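DUF4875 domain-containing protein (Desulfovibrio piger, PDB 4LG3) is of unknown function, a member of the DUF4875 family in the CamS-like clan, combining a mixed beta-sheet with a small helical lobe. Local coordinates at residues Gln131-Glu136 with Ala157-Ile162. Numbering follows the deposited sequence.
Sequences QCLWGE and AKKLKI. With EDO (1,2-ethanediol), chain H.
A small, mainly apolar helix-helix contact joins L133, in the C-terminal half of helix 125-137, to L160 at the C-terminal end of helix 149-160, with K159 bordering it. The two leucines meet tip to tip: CD1 of L133 lies 3.8 Å from CG of L160 and almost as close to both of its methyls, so that one methyl sits against the isopropyl fork of L160. In each leucine CG stands anti to the carbonyl carbon (chi1 -65° in L133, -62° in L160), which sends the two branched ends into the gap between residues 131-136 and 157-162, whose nearest CA atoms, those of L133 and K159, are 9.5 Å apart. K159 crosses L133 obliquely. K159 CD lies 3.9 Å from L133 CD1 and K159 NZ 3.8 Å from L133 CD2, so the outer part of the K159 chain lies against the L133 methyls. W134 NE1 donates a nearly straight hydrogen bond (168°) to O1 of an ethanediol molecule. Around this pair, I156 also packs on L133 and I130 on L160, extending the helix-helix interface, while Q131 hydrogen-bonds S82 and T91, tying helix 125-137 to residues flanking strands 75-81 and 92-98 of the mixed sheet.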
loop_
_atom_site.group_PDB
_atom_site.type_symbol
_atom_site.label_atom_id
_atom_site.label_comp_id
_atom_site.label_asym_id
_atom_site.label_seq_id
_atom_site.Cartn_x
_atom_site.Cartn_y
_atom_site.Cartn_z
ATOM N N GLN A 131 7.723 8.746 7.882
ATOM C CA GLN A 131 6.438 8.028 8.058
ATOM C C GLN A 131 6.418 7.213 9.333
ATOM O O GLN A 131 5.424 7.217 10.051
ATOM C CB GLN A 131 6.177 7.075 6.887
ATOM C CG GLN A 131 5.780 7.780 5.618
ATOM C CD GLN A 131 5.220 6.801 4.643
ATOM O OE1 GLN A 131 5.619 5.633 4.591
ATOM N NE2 GLN A 131 4.285 7.260 3.848
ATOM N N CYS A 132 7.528 6.527 9.600
ATOM C CA CYS A 132 7.726 5.714 10.792
ATOM C C CYS A 132 7.718 6.607 12.059
ATOM O O CYS A 132 7.018 6.276 13.027
ATOM C CB CYS A 132 9.013 4.905 10.679
ATOM S SG CYS A 132 9.321 3.815 12.092
ATOM N N LEU A 133 8.445 7.753 12.027
ATOM C CA LEU A 133 8.473 8.704 13.135
ATOM C C LEU A 133 7.100 9.320 13.340
ATOM O O LEU A 133 6.637 9.355 14.470
ATOM C CB LEU A 133 9.526 9.787 12.933
ATOM C CG LEU A 133 10.993 9.344 12.910
ATOM C CD1 LEU A 133 11.912 10.535 12.763
ATOM C CD2 LEU A 133 11.359 8.552 14.145
ATOM N N TRP A 134 6.414 9.715 12.242
ATOM C CA TRP A 134 5.040 10.241 12.242
ATOM C C TRP A 134 4.127 9.305 13.030
ATOM O O TRP A 134 3.497 9.743 13.986
ATOM C CB TRP A 134 4.512 10.399 10.798
ATOM C CG TRP A 134 3.252 11.212 10.703
ATOM C CD1 TRP A 134 1.976 10.784 10.946
ATOM C CD2 TRP A 134 3.156 12.614 10.403
ATOM N NE1 TRP A 134 1.090 11.827 10.804
ATOM C CE2 TRP A 134 1.785 12.964 10.473
ATOM C CE3 TRP A 134 4.094 13.606 10.049
ATOM C CZ2 TRP A 134 1.325 14.261 10.176
ATOM C CZ3 TRP A 134 3.643 14.892 9.777
ATOM C CH2 TRP A 134 2.275 15.213 9.842
ATOM N N GLY A 135 4.116 8.024 12.651
ATOM C CA GLY A 135 3.316 6.987 13.295
ATOM C C GLY A 135 3.603 6.755 14.768
ATOM O O GLY A 135 2.677 6.532 15.550
ATOM N N GLU A 136 4.878 6.820 15.160
ATOM C CA GLU A 136 5.339 6.591 16.527
ATOM C C GLU A 136 5.078 7.746 17.467
ATOM O O GLU A 136 4.849 7.531 18.662
ATOM C CB GLU A 136 6.852 6.333 16.527
ATOM C CG GLU A 136 7.225 4.905 16.158
ATOM C CD GLU A 136 8.703 4.552 16.185
ATOM O OE1 GLU A 136 9.532 5.420 16.549
ATOM O OE2 GLU A 136 9.033 3.395 15.835
ATOM N N ALA A 157 11.704 17.147 12.211
ATOM C CA ALA A 157 12.730 17.987 11.588
ATOM C C ALA A 157 13.942 18.132 12.500
ATOM O O ALA A 157 15.061 17.925 12.040
ATOM C CB ALA A 157 12.158 19.354 11.258
ATOM N N LYS A 158 13.718 18.424 13.800
ATOM C CA LYS A 158 14.763 18.596 14.811
ATOM C C LYS A 158 15.522 17.295 15.058
ATOM O O LYS A 158 16.727 17.325 15.289
ATOM C CB LYS A 158 14.164 19.103 16.133
ATOM C CG LYS A 158 15.198 19.769 17.042
ATOM C CD LYS A 158 14.558 20.564 18.154
ATOM C CE LYS A 158 15.451 21.697 18.604
ATOM N NZ LYS A 158 14.732 22.687 19.455
ATOM N N LYS A 159 14.818 16.165 15.008
ATOM C CA LYS A 159 15.392 14.845 15.229
ATOM C C LYS A 159 16.269 14.400 14.037
ATOM O O LYS A 159 17.359 13.866 14.239
ATOM C CB LYS A 159 14.262 13.825 15.471
ATOM C CG LYS A 159 14.667 12.667 16.369
ATOM C CD LYS A 159 13.960 11.372 16.007
ATOM C CE LYS A 159 14.201 10.317 17.062
ATOM N NZ LYS A 159 14.352 8.960 16.470
ATOM N N LEU A 160 15.789 14.612 12.809
ATOM C CA LEU A 160 16.480 14.186 11.593
ATOM C C LEU A 160 17.396 15.264 11.028
ATOM O O LEU A 160 18.120 15.003 10.064
ATOM C CB LEU A 160 15.462 13.752 10.518
ATOM C CG LEU A 160 14.564 12.572 10.857
ATOM C CD1 LEU A 160 13.536 12.360 9.781
ATOM C CD2 LEU A 160 15.367 11.302 11.082
ATOM N N LYS A 161 17.373 16.463 11.631
ATOM C CA LYS A 161 18.194 17.616 11.253
ATOM C C LYS A 161 17.960 17.963 9.756
ATOM O O LYS A 161 18.899 18.158 8.977
ATOM C CB LYS A 161 19.687 17.378 11.603
ATOM C CG LYS A 161 19.903 17.044 13.084
ATOM C CD LYS A 161 21.282 16.490 13.393
ATOM C CE LYS A 161 21.432 16.132 14.855
ATOM N NZ LYS A 161 20.747 14.854 15.201
ATOM N N ILE A 162 16.673 18.027 9.378
ATOM C CA ILE A 162 16.179 18.347 8.030
ATOM C C ILE A 162 15.121 19.482 8.126
ATOM O O ILE A 162 14.591 19.686 9.221
ATOM C CB ILE A 162 15.599 17.078 7.315
ATOM C CG1 ILE A 162 14.395 16.474 8.069
ATOM C CG2 ILE A 162 16.688 16.030 7.024
ATOM C CD1 ILE A 162 13.426 15.687 7.186
HETATM C C1 EDO H . -2.529 13.302 10.872
HETATM O O1 EDO H . -1.854 12.056 11.161
HETATM C C2 EDO H . -2.244 13.854 9.405
HETATM O O2 EDO H . -1.917 12.804 8.442
#